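Local coordinates for Glyco_hydro_cc domain-containing protein (PDB 6UAV) that probably hydrolyses internal beta-1,3-glucan linkages as a family GH128 (subgroup II) endo-beta-1,3-glucanase built on a TIM-barrel catalytic core, at residues Phe52-Trp57 against Arg77-Ile82; Met25-Asn30 against Pro179-Glu184. All coordinates share one frame; numbering follows the deposited sequence.

Interaction 1. Residues Phe52-Trp57 against Arg77-Ile82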
loop_
_atom_site.group_PDB
_atom_site.type_symbol
_atom_site.label_atom_id
_atom_site.label_comp_id
_atom_site.label_asym_id
_atom_site.label_seq_id
_atom_site.Cartn_x
_atom_site.Cartn_y
_atom_site.Cartn_z
ATOM N N PHE A 52 0.482 -10.365 7.036
ATOM C CA PHE A 52 -0.621 -9.736 6.255
ATOM C C PHE A 52 -1.050 -8.459 6.982
ATOM O O PHE A 52 -1.194 -8.475 8.221
ATOM C CB PHE A 52 -1.829 -10.664 6.189
ATOM C CG PHE A 52 -3.092 -10.047 5.648
ATOM C CD1 PHE A 52 -3.245 -9.839 4.289
ATOM C CD2 PHE A 52 -4.102 -9.616 6.513
ATOM C CE1 PHE A 52 -4.415 -9.264 3.800
ATOM C CE2 PHE A 52 -5.246 -9.029 5.997
ATOM C CZ PHE A 52 -5.390 -8.827 4.646
ATOM N N VAL A 53 -1.323 -7.389 6.258
ATOM C CA VAL A 53 -1.763 -6.081 6.836
ATOM C C VAL A 53 -3.151 -5.810 6.324
ATOM O O VAL A 53 -3.377 -5.763 5.126
ATOM C CB VAL A 53 -0.819 -4.916 6.493
ATOM C CG1 VAL A 53 -1.324 -3.568 7.057
ATOM C CG2 VAL A 53 0.584 -5.216 6.976
ATOM N N PRO A 54 -4.142 -5.764 7.228
ATOM C CA PRO A 54 -5.517 -5.552 6.800
ATOM C C PRO A 54 -5.730 -4.125 6.281
ATOM O O PRO A 54 -5.034 -3.213 6.700
ATOM C CB PRO A 54 -6.377 -5.670 8.034
ATOM C CG PRO A 54 -5.438 -5.765 9.171
ATOM C CD PRO A 54 -4.005 -5.909 8.681
ATOM N N MET A 55 -6.817 -3.933 5.519
ATOM C CA MET A 55 -7.139 -2.616 4.977
ATOM C C MET A 55 -8.645 -2.360 5.014
ATOM O O MET A 55 -9.436 -3.243 4.731
ATOM C CB MET A 55 -6.689 -2.489 3.528
ATOM C CG MET A 55 -7.049 -1.126 2.928
ATOM S SD MET A 55 -6.145 -0.796 1.402
ATOM C CE MET A 55 -6.113 0.988 1.483
ATOM N N VAL A 56 -8.971 -1.145 5.442
ATOM C CA VAL A 56 -10.326 -0.562 5.329
ATOM C C VAL A 56 -10.330 0.209 4.042
ATOM O O VAL A 56 -9.636 1.263 3.958
ATOM C CB VAL A 56 -10.623 0.341 6.541
ATOM C CG1 VAL A 56 -11.956 1.029 6.358
ATOM C CG2 VAL A 56 -10.616 -0.468 7.805
ATOM N N TRP A 57 -11.071 -0.263 3.074
ATOM C CA TRP A 57 -10.994 0.293 1.708
ATOM C C TRP A 57 -11.705 1.640 1.644
ATOM O O TRP A 57 -11.127 2.600 1.055
ATOM C CB TRP A 57 -11.537 -0.724 0.701
ATOM C CG TRP A 57 -11.081 -0.482 -0.715
ATOM C CD1 TRP A 57 -9.934 -0.866 -1.345
ATOM C CD2 TRP A 57 -11.922 0.072 -1.721
ATOM N NE1 TRP A 57 -9.968 -0.516 -2.665
ATOM C CE2 TRP A 57 -11.202 0.037 -2.926
ATOM C CE3 TRP A 57 -13.227 0.591 -1.694
ATOM C CZ2 TRP A 57 -11.707 0.589 -4.091
ATOM C CZ3 TRP A 57 -13.743 1.080 -2.872
ATOM C CH2 TRP A 57 -13.008 1.044 -4.066
ATOM N N ARG A 77 0.031 -4.777 13.804
ATOM C CA ARG A 77 0.341 -3.483 14.451
ATOM C C ARG A 77 -0.057 -2.294 13.593
ATOM O O ARG A 77 0.066 -1.180 14.069
ATOM C CB ARG A 77 1.819 -3.418 14.818
ATOM C CG ARG A 77 2.277 -4.481 15.818
ATOM C CD ARG A 77 1.565 -4.451 17.160
ATOM N NE ARG A 77 1.888 -3.223 17.879
ATOM C CZ ARG A 77 1.151 -2.612 18.844
ATOM N NH1 ARG A 77 1.635 -1.520 19.429
ATOM N NH2 ARG A 77 -0.018 -3.091 19.250
ATOM N N TYR A 78 -0.513 -2.518 12.370
ATOM C CA TYR A 78 -0.818 -1.486 11.349
ATOM C C TYR A 78 -2.131 -1.819 10.687
ATOM O O TYR A 78 -2.439 -3.000 10.533
ATOM C CB TYR A 78 0.314 -1.430 10.317
ATOM C CG TYR A 78 1.590 -0.958 10.952
ATOM C CD1 TYR A 78 1.813 0.382 11.192
ATOM C CD2 TYR A 78 2.543 -1.849 11.318
ATOM C CE1 TYR A 78 2.961 0.823 11.827
ATOM C CE2 TYR A 78 3.701 -1.432 11.961
ATOM C CZ TYR A 78 3.910 -0.098 12.196
ATOM O OH TYR A 78 5.069 0.314 12.815
ATOM N N LEU A 79 -2.876 -0.777 10.356
ATOM C CA LEU A 79 -4.123 -0.869 9.599
ATOM C C LEU A 79 -4.042 0.113 8.442
ATOM O O LEU A 79 -3.941 1.316 8.689
ATOM C CB LEU A 79 -5.291 -0.560 10.532
ATOM C CG LEU A 79 -6.665 -0.614 9.873
ATOM C CD1 LEU A 79 -6.991 -2.052 9.421
ATOM C CD2 LEU A 79 -7.756 -0.052 10.807
ATOM N N LEU A 80 -4.131 -0.385 7.219
ATOM C CA LEU A 80 -4.159 0.474 6.046
ATOM C C LEU A 80 -5.572 1.012 5.928
ATOM O O LEU A 80 -6.538 0.241 6.162
ATOM C CB LEU A 80 -3.830 -0.362 4.818
ATOM C CG LEU A 80 -2.412 -0.921 4.805
ATOM C CD1 LEU A 80 -2.306 -1.977 3.696
ATOM C CD2 LEU A 80 -1.391 0.181 4.619
ATOM N N VAL A 81 -5.689 2.292 5.621
ATOM C CA VAL A 81 -7.034 2.896 5.500
ATOM C C VAL A 81 -7.149 3.758 4.255
ATOM O O VAL A 81 -6.213 4.528 3.940
ATOM C CB VAL A 81 -7.388 3.652 6.795
ATOM C CG1 VAL A 81 -7.455 2.760 8.010
ATOM C CG2 VAL A 81 -6.472 4.838 7.064
ATOM N N ILE A 82 -8.319 3.664 3.639
ATOM C CA ILE A 82 -8.828 4.538 2.554
ATOM C C ILE A 82 -7.981 4.437 1.276
ATOM O O ILE A 82 -6.975 5.142 1.139
ATOM C CB ILE A 82 -9.039 5.996 3.011
ATOM C CG1 ILE A 82 -9.793 6.058 4.362
ATOM C CG2 ILE A 82 -9.799 6.675 1.864
ATOM C CD1 ILE A 82 -10.457 7.360 4.726
#
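A beta-alpha-beta crossover of the TIM barrel supplies this contact: strand 51-56, helix 63-72 and strand 78-81 follow one another, and the two strands lie side by side and parallel. Three backbone hydrogen bonds join them in the alternating manner of a parallel ladder. Leu80 stands at its middle, giving its N to Pro54 O (3.0 Å) and receiving Val56 N on its O (2.9 Å), both bonds in the carbonyl plane. The third, Ile82 N to Val56 O at 2.8 Å, runs almost along the C=O axis, with a C=O...donor angle of 175°. The same Leu80 O also takes a CA-H...O contact from Met55 CA, at 3.2 Å.

Side chains sort themselves by sheet face. On the face of Met55 and Leu80, the Met55 chain extends with CG anti to its backbone N (chi1 179°) and crosses Leu80 at about a right angle, CB to CB at 3.8 Å, while its CE ends beside the backbone, nearest the carbonyl carbon of Ile82. Leu80 turns CG anti to its carbonyl carbon (chi1 -65°), which brings CG to 3.6 Å from Val53 CG1. On the other face, Leu79 divides its two methyls between two partners: CD1 rests 3.9 Å from Pro54 CB, and CD2 meets Val56 CG2 at 4.2 Å.

Helices cover the face of Leu79 and Val56, and strands flank the pair. Leu66 and Leu70 of the connecting helix 63-72 close over Leu79, Val56 and Pro54, and Val81 packs on Trp102 and Leu105 of helix 95-112. Leu80 meets Val117 of the next strand, 115-121, and on the other flank Val53 exchanges a backbone hydrogen bond with Trp28 of strand 27-29.

Interaction 2. Residues Met25-Asn30 against Pro179-Glu184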
loop_
_atom_site.group_PDB
_atom_site.type_symbol
_atom_site.label_atom_id
_atom_site.label_comp_id
_atom_site.label_asym_id
_atom_site.label_seq_id
_atom_site.Cartn_x
_atom_site.Cartn_y
_atom_site.Cartn_z
ATOM N N MET A 25 10.198 -11.363 0.545
ATOM C CA MET A 25 9.005 -10.537 0.818
ATOM C C MET A 25 8.673 -10.666 2.301
ATOM O O MET A 25 8.524 -11.840 2.736
ATOM C CB MET A 25 7.803 -11.053 0.018
ATOM C CG MET A 25 6.549 -10.275 0.277
ATOM S SD MET A 25 4.972 -10.975 -0.406
ATOM C CE MET A 25 4.632 -12.272 0.781
ATOM N N SER A 26 8.513 -9.556 3.025
ATOM C CA SER A 26 8.126 -9.540 4.452
ATOM C C SER A 26 6.614 -9.441 4.615
ATOM O O SER A 26 6.120 -9.935 5.634
ATOM C CB SER A 26 8.862 -8.457 5.132
ATOM O OG SER A 26 10.176 -8.932 5.328
ATOM N N TRP A 27 5.871 -8.838 3.675
ATOM C CA TRP A 27 4.439 -8.617 3.966
ATOM C C TRP A 27 3.625 -8.494 2.691
ATOM O O TRP A 27 4.188 -8.294 1.608
ATOM C CB TRP A 27 4.273 -7.364 4.845
ATOM C CG TRP A 27 4.558 -6.087 4.116
ATOM C CD1 TRP A 27 5.786 -5.610 3.737
ATOM C CD2 TRP A 27 3.596 -5.178 3.549
ATOM N NE1 TRP A 27 5.660 -4.450 3.018
ATOM C CE2 TRP A 27 4.321 -4.157 2.899
ATOM C CE3 TRP A 27 2.210 -5.118 3.561
ATOM C CZ2 TRP A 27 3.676 -3.066 2.331
ATOM C CZ3 TRP A 27 1.590 -4.038 2.998
ATOM C CH2 TRP A 27 2.301 -3.048 2.355
ATOM N N TRP A 28 2.338 -8.606 2.845
ATOM C CA TRP A 28 1.417 -8.328 1.727
ATOM C C TRP A 28 0.121 -7.761 2.248
ATOM O O TRP A 28 -0.146 -7.809 3.445
ATOM C CB TRP A 28 1.145 -9.584 0.882
ATOM C CG TRP A 28 0.050 -10.515 1.350
ATOM C CD1 TRP A 28 -1.205 -10.581 0.822
ATOM C CD2 TRP A 28 0.079 -11.497 2.389
ATOM N NE1 TRP A 28 -1.940 -11.561 1.415
ATOM C CE2 TRP A 28 -1.174 -12.155 2.383
ATOM C CE3 TRP A 28 1.064 -11.917 3.300
ATOM C CZ2 TRP A 28 -1.485 -13.183 3.268
ATOM C CZ3 TRP A 28 0.750 -12.964 4.137
ATOM C CH2 TRP A 28 -0.510 -13.545 4.158
ATOM N N TYR A 29 -0.716 -7.298 1.324
ATOM C CA TYR A 29 -2.074 -6.894 1.701
ATOM C C TYR A 29 -2.911 -7.102 0.465
ATOM O O TYR A 29 -2.330 -7.312 -0.596
ATOM C CB TYR A 29 -2.087 -5.453 2.234
ATOM C CG TYR A 29 -2.014 -4.418 1.146
ATOM C CD1 TYR A 29 -0.822 -4.140 0.477
ATOM C CD2 TYR A 29 -3.142 -3.720 0.790
ATOM C CE1 TYR A 29 -0.771 -3.173 -0.510
ATOM C CE2 TYR A 29 -3.105 -2.767 -0.192
ATOM C CZ TYR A 29 -1.914 -2.498 -0.864
ATOM O OH TYR A 29 -1.877 -1.535 -1.825
ATOM N N ASN A 30 -4.215 -7.054 0.630
ATOM C CA ASN A 30 -5.155 -7.442 -0.448
ATOM C C ASN A 30 -6.316 -6.464 -0.521
ATOM O O ASN A 30 -7.331 -6.855 -1.076
ATOM C CB ASN A 30 -5.658 -8.878 -0.284
ATOM C CG ASN A 30 -6.557 -9.035 0.924
ATOM O OD1 ASN A 30 -6.752 -8.061 1.672
ATOM N ND2 ASN A 30 -7.125 -10.224 1.073
ATOM N N PRO A 179 5.822 10.086 7.937
ATOM C CA PRO A 179 6.446 9.023 7.154
ATOM C C PRO A 179 5.389 8.265 6.341
ATOM O O PRO A 179 4.184 8.514 6.438
ATOM C CB PRO A 179 7.113 8.157 8.208
ATOM C CG PRO A 179 6.170 8.289 9.358
ATOM C CD PRO A 179 5.776 9.755 9.372
ATOM N N PHE A 180 5.876 7.435 5.415
ATOM C CA PHE A 180 5.054 6.846 4.342
ATOM C C PHE A 180 5.135 5.328 4.359
ATOM O O PHE A 180 6.204 4.765 4.699
ATOM C CB PHE A 180 5.538 7.261 2.963
ATOM C CG PHE A 180 5.591 8.756 2.803
ATOM C CD1 PHE A 180 4.438 9.438 2.493
ATOM C CD2 PHE A 180 6.803 9.431 2.832
ATOM C CE1 PHE A 180 4.466 10.809 2.314
ATOM C CE2 PHE A 180 6.831 10.797 2.610
ATOM C CZ PHE A 180 5.658 11.482 2.355
ATOM N N TRP A 181 4.083 4.721 3.858
ATOM C CA TRP A 181 4.142 3.407 3.197
ATOM C C TRP A 181 3.776 3.643 1.731
ATOM O O TRP A 181 2.710 4.275 1.439
ATOM C CB TRP A 181 3.147 2.431 3.834
ATOM C CG TRP A 181 3.404 1.987 5.246
ATOM C CD1 TRP A 181 3.952 2.640 6.316
ATOM C CD2 TRP A 181 2.990 0.700 5.741
ATOM N NE1 TRP A 181 3.908 1.851 7.442
ATOM C CE2 TRP A 181 3.309 0.656 7.113
ATOM C CE3 TRP A 181 2.424 -0.422 5.126
ATOM C CZ2 TRP A 181 3.055 -0.476 7.897
ATOM C CZ3 TRP A 181 2.164 -1.519 5.904
ATOM C CH2 TRP A 181 2.455 -1.535 7.274
ATOM N N VAL A 182 4.579 3.123 0.799
ATOM C CA VAL A 182 4.243 3.281 -0.632
ATOM C C VAL A 182 3.605 1.951 -1.031
ATOM O O VAL A 182 4.352 1.005 -1.336
ATOM C CB VAL A 182 5.504 3.625 -1.441
ATOM C CG1 VAL A 182 5.198 3.588 -2.920
ATOM C CG2 VAL A 182 6.112 4.983 -1.046
ATOM N N THR A 183 2.270 1.874 -1.030
ATOM C CA THR A 183 1.594 0.552 -0.951
ATOM C C THR A 183 1.200 0.026 -2.329
ATOM O O THR A 183 0.655 -1.064 -2.424
ATOM C CB THR A 183 0.412 0.637 0.023
ATOM O OG1 THR A 183 -0.424 1.712 -0.407
ATOM C CG2 THR A 183 0.900 0.858 1.432
ATOM N N GLU A 184 1.446 0.806 -3.366
ATOM C CA GLU A 184 1.397 0.345 -4.768
ATOM C C GLU A 184 2.444 1.152 -5.528
ATOM O O GLU A 184 2.444 2.420 -5.486
ATOM C CB GLU A 184 0.078 0.572 -5.511
ATOM C CG GLU A 184 -1.123 -0.070 -4.852
ATOM C CD GLU A 184 -2.432 0.161 -5.546
ATOM O OE1 GLU A 184 -2.459 0.578 -6.746
ATOM O OE2 GLU A 184 -3.500 -0.036 -4.871
#
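Tyr29 and Trp27 reach from strand 27-29 into the barrel interior and meet side chains and backbone of strand 180-185, although the axes pass no nearer than 10.4 Å and run at 68° to each other. Both rings take the crowded first torsion (chi1 71° for Trp27), CG between the backbone N and the carbonyl carbon, which points them at that strand. The closest grip is at the phenol: Tyr29 OH donates to Thr183 O at 2.6 Å. Thr183 O lies at the edge of the Tyr29 ring, in its plane, whereas the hydroxyl stands above the plane of the Thr183 carbonyl, not on a lone pair. Beside it Trp181 presents the edge of its six-membered ring to one face of Trp27, a T-shaped stack with planes at 71°; Trp181 CE3 comes to 3.8 Å from Trp27 CH2, and CZ3 sits above the face, offset toward the rim.

In the closed eight-stranded barrel these are the second and seventh strands, so the contact is made by side chains across the interior and involves no strand pairing. It loosens away from the bond and the stack. Thr183 CG2 stays 4.3 Å from Trp27 CH2, at that ring's edge, and Thr183 OG1 turns to His160 NE2. No solvent side opens among the touching residues, all buried. Glu184 brushes Tyr29 OH with CG, at 3.4 Å, but its carboxylate is held by others: OE1 by Tyr162 OH, OE2 by Trp31 NE1. Its place near the C-terminal end of the seventh strand resembles that of the nucleophile in clan GH-A hydrolases, so a catalytic role is possible.

Followed from the N terminus, the chain passes through strand 27-29, the second of the barrel, then strand 51-56, and returns through helix 63-72 to strand 78-81; interaction 1 closes a short loop here, Arg77-Ile82 meeting Phe52-Trp57 after 19 intervening residues. Interaction 2 closes only when the chain arrives at strand 180-185, some 150 residues after strand 27-29, so the short closure falls wholly within the long one and the two do not cross. The first ties sequential strands in the barrel wall; the second spans the interior. They touch directly: Val53 O packs against Tyr29 CB at 3.2 Å, and Tyr78 packs on Trp181.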